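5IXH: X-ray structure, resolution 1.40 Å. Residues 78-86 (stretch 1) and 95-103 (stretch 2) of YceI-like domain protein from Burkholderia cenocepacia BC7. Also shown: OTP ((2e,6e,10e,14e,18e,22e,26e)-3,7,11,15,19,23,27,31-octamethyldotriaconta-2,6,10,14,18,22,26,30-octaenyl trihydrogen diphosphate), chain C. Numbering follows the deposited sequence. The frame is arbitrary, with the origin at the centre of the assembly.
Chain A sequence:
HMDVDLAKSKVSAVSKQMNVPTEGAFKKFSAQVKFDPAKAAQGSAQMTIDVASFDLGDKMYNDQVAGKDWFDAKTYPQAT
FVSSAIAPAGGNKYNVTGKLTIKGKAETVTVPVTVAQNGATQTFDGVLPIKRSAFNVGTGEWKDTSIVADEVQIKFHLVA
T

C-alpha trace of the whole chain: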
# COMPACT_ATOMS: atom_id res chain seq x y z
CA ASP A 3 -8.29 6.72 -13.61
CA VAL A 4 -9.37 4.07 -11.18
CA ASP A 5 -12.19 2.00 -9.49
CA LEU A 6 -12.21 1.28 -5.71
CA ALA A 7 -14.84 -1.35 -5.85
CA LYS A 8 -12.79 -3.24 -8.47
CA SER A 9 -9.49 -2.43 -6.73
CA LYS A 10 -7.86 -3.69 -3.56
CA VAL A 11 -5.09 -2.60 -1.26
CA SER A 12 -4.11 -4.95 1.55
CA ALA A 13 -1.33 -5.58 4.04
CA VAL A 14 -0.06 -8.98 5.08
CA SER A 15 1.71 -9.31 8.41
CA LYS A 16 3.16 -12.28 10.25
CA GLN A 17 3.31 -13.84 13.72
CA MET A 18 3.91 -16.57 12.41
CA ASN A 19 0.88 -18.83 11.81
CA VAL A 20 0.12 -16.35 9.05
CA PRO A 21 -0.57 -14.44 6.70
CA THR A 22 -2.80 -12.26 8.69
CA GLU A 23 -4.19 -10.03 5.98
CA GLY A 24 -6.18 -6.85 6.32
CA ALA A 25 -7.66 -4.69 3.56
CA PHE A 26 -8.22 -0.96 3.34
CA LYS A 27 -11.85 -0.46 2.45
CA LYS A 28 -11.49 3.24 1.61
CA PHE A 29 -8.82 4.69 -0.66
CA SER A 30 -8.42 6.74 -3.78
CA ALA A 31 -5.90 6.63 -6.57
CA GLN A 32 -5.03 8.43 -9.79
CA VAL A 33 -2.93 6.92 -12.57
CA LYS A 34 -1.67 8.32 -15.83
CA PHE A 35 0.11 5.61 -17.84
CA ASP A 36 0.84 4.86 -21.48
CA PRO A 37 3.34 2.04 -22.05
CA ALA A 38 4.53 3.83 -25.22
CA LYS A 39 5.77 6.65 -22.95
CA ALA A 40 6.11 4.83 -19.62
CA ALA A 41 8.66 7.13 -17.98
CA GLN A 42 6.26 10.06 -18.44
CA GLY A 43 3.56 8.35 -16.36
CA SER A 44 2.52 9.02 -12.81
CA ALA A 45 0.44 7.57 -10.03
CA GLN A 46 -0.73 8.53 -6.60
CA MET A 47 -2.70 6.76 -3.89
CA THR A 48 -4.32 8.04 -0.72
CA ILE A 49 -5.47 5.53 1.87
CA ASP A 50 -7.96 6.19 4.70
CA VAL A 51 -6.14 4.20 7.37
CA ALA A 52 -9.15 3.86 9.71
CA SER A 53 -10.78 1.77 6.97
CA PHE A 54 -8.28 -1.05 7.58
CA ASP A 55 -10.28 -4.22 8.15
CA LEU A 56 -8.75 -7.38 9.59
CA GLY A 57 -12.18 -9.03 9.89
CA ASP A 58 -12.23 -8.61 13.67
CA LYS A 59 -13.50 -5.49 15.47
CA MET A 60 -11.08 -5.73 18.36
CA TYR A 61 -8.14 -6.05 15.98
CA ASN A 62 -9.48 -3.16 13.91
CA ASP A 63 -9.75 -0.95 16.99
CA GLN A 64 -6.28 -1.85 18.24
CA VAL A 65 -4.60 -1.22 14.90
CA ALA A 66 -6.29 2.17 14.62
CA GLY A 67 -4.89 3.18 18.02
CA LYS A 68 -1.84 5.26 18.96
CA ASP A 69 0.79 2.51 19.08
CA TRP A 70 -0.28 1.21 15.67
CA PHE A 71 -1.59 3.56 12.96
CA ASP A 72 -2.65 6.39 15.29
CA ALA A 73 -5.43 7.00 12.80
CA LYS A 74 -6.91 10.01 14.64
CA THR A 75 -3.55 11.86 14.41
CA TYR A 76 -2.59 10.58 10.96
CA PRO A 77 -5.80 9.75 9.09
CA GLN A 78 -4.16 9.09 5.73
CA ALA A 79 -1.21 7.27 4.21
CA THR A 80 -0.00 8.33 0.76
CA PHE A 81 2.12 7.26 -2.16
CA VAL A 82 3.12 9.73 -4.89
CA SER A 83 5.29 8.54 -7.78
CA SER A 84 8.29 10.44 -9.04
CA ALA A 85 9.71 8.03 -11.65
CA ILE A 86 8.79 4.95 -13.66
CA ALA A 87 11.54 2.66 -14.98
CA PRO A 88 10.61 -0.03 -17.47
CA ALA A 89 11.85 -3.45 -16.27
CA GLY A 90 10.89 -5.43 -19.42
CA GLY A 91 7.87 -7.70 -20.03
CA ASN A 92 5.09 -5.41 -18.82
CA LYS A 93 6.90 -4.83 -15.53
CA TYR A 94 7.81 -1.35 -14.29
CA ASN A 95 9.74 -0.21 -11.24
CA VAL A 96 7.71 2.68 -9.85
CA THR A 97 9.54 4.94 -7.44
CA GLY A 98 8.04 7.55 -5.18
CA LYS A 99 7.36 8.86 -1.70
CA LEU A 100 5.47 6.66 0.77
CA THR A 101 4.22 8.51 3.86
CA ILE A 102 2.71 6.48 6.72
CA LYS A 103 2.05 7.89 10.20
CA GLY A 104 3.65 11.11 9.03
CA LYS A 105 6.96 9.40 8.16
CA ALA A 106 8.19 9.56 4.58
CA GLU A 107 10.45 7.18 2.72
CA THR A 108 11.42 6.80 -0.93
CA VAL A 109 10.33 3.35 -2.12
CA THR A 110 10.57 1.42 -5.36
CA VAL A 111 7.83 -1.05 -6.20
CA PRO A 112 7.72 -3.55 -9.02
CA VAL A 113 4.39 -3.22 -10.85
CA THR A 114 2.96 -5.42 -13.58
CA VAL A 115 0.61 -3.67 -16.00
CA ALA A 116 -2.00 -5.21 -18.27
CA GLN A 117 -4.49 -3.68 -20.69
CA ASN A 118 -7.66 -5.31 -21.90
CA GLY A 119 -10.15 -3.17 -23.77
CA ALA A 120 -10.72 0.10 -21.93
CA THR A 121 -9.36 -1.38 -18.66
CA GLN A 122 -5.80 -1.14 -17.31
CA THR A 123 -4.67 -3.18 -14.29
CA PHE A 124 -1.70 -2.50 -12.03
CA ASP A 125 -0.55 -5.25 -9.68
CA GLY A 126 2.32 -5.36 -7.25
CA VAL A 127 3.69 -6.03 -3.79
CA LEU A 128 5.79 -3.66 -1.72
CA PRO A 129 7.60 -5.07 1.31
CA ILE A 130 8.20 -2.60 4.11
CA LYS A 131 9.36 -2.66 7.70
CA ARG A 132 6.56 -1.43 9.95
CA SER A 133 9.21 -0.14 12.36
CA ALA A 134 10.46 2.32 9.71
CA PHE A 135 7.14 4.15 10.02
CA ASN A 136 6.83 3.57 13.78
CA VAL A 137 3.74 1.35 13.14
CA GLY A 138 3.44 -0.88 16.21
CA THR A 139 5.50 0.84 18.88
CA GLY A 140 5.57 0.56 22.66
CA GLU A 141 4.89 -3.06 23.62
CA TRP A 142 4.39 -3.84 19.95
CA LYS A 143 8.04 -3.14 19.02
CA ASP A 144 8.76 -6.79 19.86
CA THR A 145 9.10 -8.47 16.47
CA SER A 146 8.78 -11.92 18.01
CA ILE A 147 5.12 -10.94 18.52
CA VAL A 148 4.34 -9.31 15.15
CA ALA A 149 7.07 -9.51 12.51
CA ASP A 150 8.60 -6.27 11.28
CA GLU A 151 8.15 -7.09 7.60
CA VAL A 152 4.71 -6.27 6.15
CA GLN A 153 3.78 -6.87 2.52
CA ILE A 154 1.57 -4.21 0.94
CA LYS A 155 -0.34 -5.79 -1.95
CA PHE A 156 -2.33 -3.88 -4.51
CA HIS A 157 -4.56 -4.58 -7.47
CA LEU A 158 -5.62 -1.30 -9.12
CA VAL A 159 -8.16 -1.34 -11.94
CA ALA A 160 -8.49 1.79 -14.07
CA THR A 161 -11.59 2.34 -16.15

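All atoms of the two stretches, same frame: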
# COMPACT_ATOMS: atom_id res chain seq x y z
N GLN A 78 -4.47 9.61 7.05
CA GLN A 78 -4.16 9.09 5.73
C GLN A 78 -2.75 8.57 5.65
O GLN A 78 -1.86 8.97 6.43
CB GLN A 78 -4.40 10.16 4.65
CG GLN A 78 -5.83 10.63 4.52
CD GLN A 78 -6.00 11.71 3.48
OE1 GLN A 78 -5.08 12.44 3.16
NE2 GLN A 78 -7.17 11.74 2.87
N ALA A 79 -2.53 7.68 4.69
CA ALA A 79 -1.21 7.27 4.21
C ALA A 79 -1.21 7.55 2.72
O ALA A 79 -2.26 7.44 2.07
CB ALA A 79 -0.98 5.81 4.49
N THR A 80 -0.07 7.92 2.16
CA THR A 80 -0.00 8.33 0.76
C THR A 80 1.21 7.74 0.05
O THR A 80 2.24 7.51 0.63
CB THR A 80 0.06 9.87 0.62
OG1 THR A 80 1.15 10.39 1.40
CG2 THR A 80 -1.22 10.51 1.13
N PHE A 81 1.04 7.54 -1.25
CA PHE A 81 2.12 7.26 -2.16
C PHE A 81 2.00 8.20 -3.34
O PHE A 81 0.92 8.34 -3.91
CB PHE A 81 2.11 5.81 -2.66
CG PHE A 81 3.18 5.54 -3.69
CD1 PHE A 81 4.51 5.36 -3.31
CD2 PHE A 81 2.88 5.54 -5.04
CE1 PHE A 81 5.50 5.16 -4.27
CE2 PHE A 81 3.87 5.33 -5.99
CZ PHE A 81 5.17 5.15 -5.61
N VAL A 82 3.09 8.86 -3.72
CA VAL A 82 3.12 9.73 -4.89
C VAL A 82 4.36 9.36 -5.70
O VAL A 82 5.49 9.47 -5.21
CB VAL A 82 3.16 11.24 -4.48
CG1 VAL A 82 3.27 12.14 -5.69
CG2 VAL A 82 1.96 11.63 -3.60
N SER A 83 4.17 8.93 -6.94
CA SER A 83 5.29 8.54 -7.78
C SER A 83 6.12 9.73 -8.19
O SER A 83 5.62 10.85 -8.31
CB SER A 83 4.83 7.83 -9.03
OG SER A 83 4.13 8.69 -9.91
N SER A 84 7.40 9.47 -8.40
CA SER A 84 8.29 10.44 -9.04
C SER A 84 8.97 9.92 -10.31
O SER A 84 9.45 10.71 -11.11
CB SER A 84 9.37 10.91 -8.06
OG SER A 84 10.20 9.81 -7.68
N ALA A 85 9.04 8.60 -10.50
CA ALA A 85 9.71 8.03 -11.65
C ALA A 85 9.16 6.64 -11.94
O ALA A 85 8.74 5.91 -11.03
CB ALA A 85 11.24 7.94 -11.43
N ILE A 86 9.22 6.26 -13.21
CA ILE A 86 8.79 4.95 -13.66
C ILE A 86 9.85 4.41 -14.59
O ILE A 86 10.15 5.01 -15.63
CB ILE A 86 7.43 5.00 -14.40
CG1 ILE A 86 6.35 5.52 -13.47
CG2 ILE A 86 7.06 3.60 -14.94
CD1 ILE A 86 5.00 5.70 -14.14
N ASN A 95 9.37 -0.60 -12.59
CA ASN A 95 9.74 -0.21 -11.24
C ASN A 95 9.27 1.22 -11.02
O ASN A 95 9.71 2.14 -11.70
CB ASN A 95 11.24 -0.37 -11.05
CG ASN A 95 11.66 -1.79 -10.93
OD1 ASN A 95 11.07 -2.56 -10.15
ND2 ASN A 95 12.68 -2.17 -11.67
N VAL A 96 8.33 1.39 -10.11
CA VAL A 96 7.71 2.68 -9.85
C VAL A 96 8.29 3.18 -8.54
O VAL A 96 8.16 2.53 -7.48
CB VAL A 96 6.18 2.56 -9.76
CG1 VAL A 96 5.57 3.91 -9.49
CG2 VAL A 96 5.62 2.00 -11.08
N THR A 97 8.90 4.35 -8.60
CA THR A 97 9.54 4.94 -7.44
C THR A 97 8.74 6.14 -7.01
O THR A 97 8.23 6.89 -7.85
CB THR A 97 11.01 5.29 -7.75
OG1 THR A 97 11.70 4.05 -8.00
CG2 THR A 97 11.70 5.99 -6.63
N GLY A 98 8.70 6.36 -5.71
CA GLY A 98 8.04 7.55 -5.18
C GLY A 98 8.12 7.63 -3.68
O GLY A 98 8.84 6.88 -3.03
N LYS A 99 7.37 8.58 -3.13
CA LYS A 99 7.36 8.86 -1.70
C LYS A 99 6.19 8.20 -1.03
O LYS A 99 5.04 8.48 -1.40
CB LYS A 99 7.31 10.36 -1.48
CG LYS A 99 7.55 10.71 -0.04
CD LYS A 99 7.35 12.20 0.26
CE LYS A 99 8.37 13.04 -0.42
NZ LYS A 99 8.31 14.42 0.15
N LEU A 100 6.47 7.34 -0.07
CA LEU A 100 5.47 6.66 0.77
C LEU A 100 5.50 7.32 2.13
O LEU A 100 6.55 7.37 2.75
CB LEU A 100 5.82 5.18 0.89
CG LEU A 100 4.91 4.31 1.77
CD1 LEU A 100 3.49 4.30 1.24
CD2 LEU A 100 5.44 2.92 1.88
N THR A 101 4.35 7.87 2.55
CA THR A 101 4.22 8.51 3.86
C THR A 101 3.17 7.75 4.66
O THR A 101 2.01 7.64 4.22
CB THR A 101 3.81 9.96 3.73
OG1 THR A 101 4.73 10.62 2.85
CG2 THR A 101 3.83 10.66 5.09
N ILE A 102 3.58 7.23 5.81
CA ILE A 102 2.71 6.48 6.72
C ILE A 102 3.00 7.03 8.11
O ILE A 102 4.15 7.15 8.52
CB ILE A 102 3.01 4.95 6.71
CG1 ILE A 102 2.82 4.35 5.33
CG2 ILE A 102 2.12 4.23 7.73
CD1 ILE A 102 3.44 3.00 5.16
N LYS A 103 1.94 7.37 8.85
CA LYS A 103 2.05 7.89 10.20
C LYS A 103 3.00 9.11 10.21
O LYS A 103 3.81 9.32 11.11
CB LYS A 103 2.48 6.76 11.16
CG LYS A 103 2.16 6.97 12.61
CD LYS A 103 2.47 5.73 13.45
CE LYS A 103 2.26 5.97 14.95
NZ LYS A 103 2.50 4.79 15.79
O7 OTP C . -1.79 -14.73 19.72
P2 OTP C . -1.22 -13.34 19.53
O5 OTP C . -1.10 -12.65 20.88
O6 OTP C . 0.15 -13.43 18.89
O4 OTP C . -2.17 -12.49 18.59
P1 OTP C . -2.08 -10.91 18.40
O2 OTP C . -2.87 -10.23 19.50
O3 OTP C . -0.64 -10.46 18.44
O1 OTP C . -2.73 -10.57 17.00
C40 OTP C . -2.05 -9.81 16.02
C39 OTP C . -3.15 -9.43 15.03
C37 OTP C . -2.93 -8.74 13.87
C38 OTP C . -4.18 -8.47 13.03
C36 OTP C . -1.55 -8.23 13.41
C35 OTP C . -1.69 -6.75 13.00
C34 OTP C . -0.69 -6.35 11.89
C32 OTP C . -0.93 -5.21 11.16
C33 OTP C . -2.16 -4.34 11.42
C31 OTP C . 0.06 -4.80 10.05
C30 OTP C . 0.43 -3.31 10.22
C29 OTP C . 0.19 -2.68 8.85
C27 OTP C . 1.16 -1.96 8.19
C28 OTP C . 2.57 -1.70 8.72
C26 OTP C . 0.76 -1.42 6.81
C25 OTP C . 1.22 0.03 6.63
C24 OTP C . 0.72 0.26 5.20
C22 OTP C . -0.20 1.22 4.89
C23 OTP C . -0.79 2.18 5.92
C21 OTP C . -0.62 1.32 3.42
C20 OTP C . 0.26 2.42 2.83
C19 OTP C . 0.27 2.17 1.32
C17 OTP C . 0.03 3.19 0.42
C18 OTP C . -0.24 4.61 0.91
C16 OTP C . 0.05 2.94 -1.10
C15 OTP C . 0.18 1.45 -1.46
C14 OTP C . 0.56 1.36 -2.95
C12 OTP C . 1.88 1.50 -3.34
C13 OTP C . 3.03 1.71 -2.35
C11 OTP C . 2.26 1.41 -4.83
C10 OTP C . 1.10 1.82 -5.75
C9 OTP C . 1.76 1.98 -7.13
C7 OTP C . 1.11 2.59 -8.17
C8 OTP C . -0.31 3.13 -7.99
C6 OTP C . 1.86 2.72 -9.50
C5 OTP C . 0.95 2.33 -10.67
C4 OTP C . 1.91 1.94 -11.81
C2 OTP C . 2.16 2.71 -12.92
C3 OTP C . 3.15 2.15 -13.95
C1 OTP C . 1.50 4.06 -13.18
O HOH W 1 -0.64 6.86 7.87
O HOH W 2 3.69 10.38 0.23

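Residues 78-86 and 95-102 form neighbouring antiparallel strands, their N-to-C directions 141° apart and their axes approaching to 4.2 Å. Reciprocal backbone hydrogen bonds fix the register. Thr-80 N to Thr-101 O and Thr-101 N to Thr-80 O are both 2.9 Å; Val-82 N to Lys-99 O is 3.1 Å and Lys-99 N to Val-82 O 2.9 Å. Between these rings lies the non-hydrogen-bonded pair Phe-81 and Leu-100, with CA atoms 4.5 Å apart.

The register then slips by one residue at a beta bulge. Thr-97 O accepts from both Ser-84 N (2.8 Å) and Ala-85 N (3.3 Å), while Thr-97 N donates to Ala-85 O (2.9 Å). Ser-84, at phi/psi -122/-20, departs from extended geometry and lets two successive amides reach one carbonyl.

Just before the bulge, Gly-98 CA comes within 3.9 Å of Ser-83 CA. An ideal CB on Gly-98 would point toward stretch 1 and lie 2.2 Å from Val-82 O and 2.8 Å from Phe-81 CZ, both clashes. The bare glycine instead leaves room for the Phe-81 ring, whose CE1 sits 3.6 Å from Gly-98 CA.

With chi1 at 176° (t), the Phe-81 ring extends along this gap to meet Val-96 at its edge, CZ to CG1 4.1 Å. OTP C11 lies over one ring face. Leu-100, Val-96 and Ile-86 share this apolar side of the sheet: Leu-100 CD1 is 3.7 Å from OTP C17, and Ile-86 CG1 is 4.3 Å from Val-96 CG2. The contacts thus join the strand pair to the polyprenyl chain.

Thr-80, Thr-101 and Lys-99 project from the other face. There water 2 lies 2.8 Å from both Thr-80 OG1 and Thr-101 OG1, and donates to Lys-99 O at 2.8 Å, linking the two hydroxyls to the backbone.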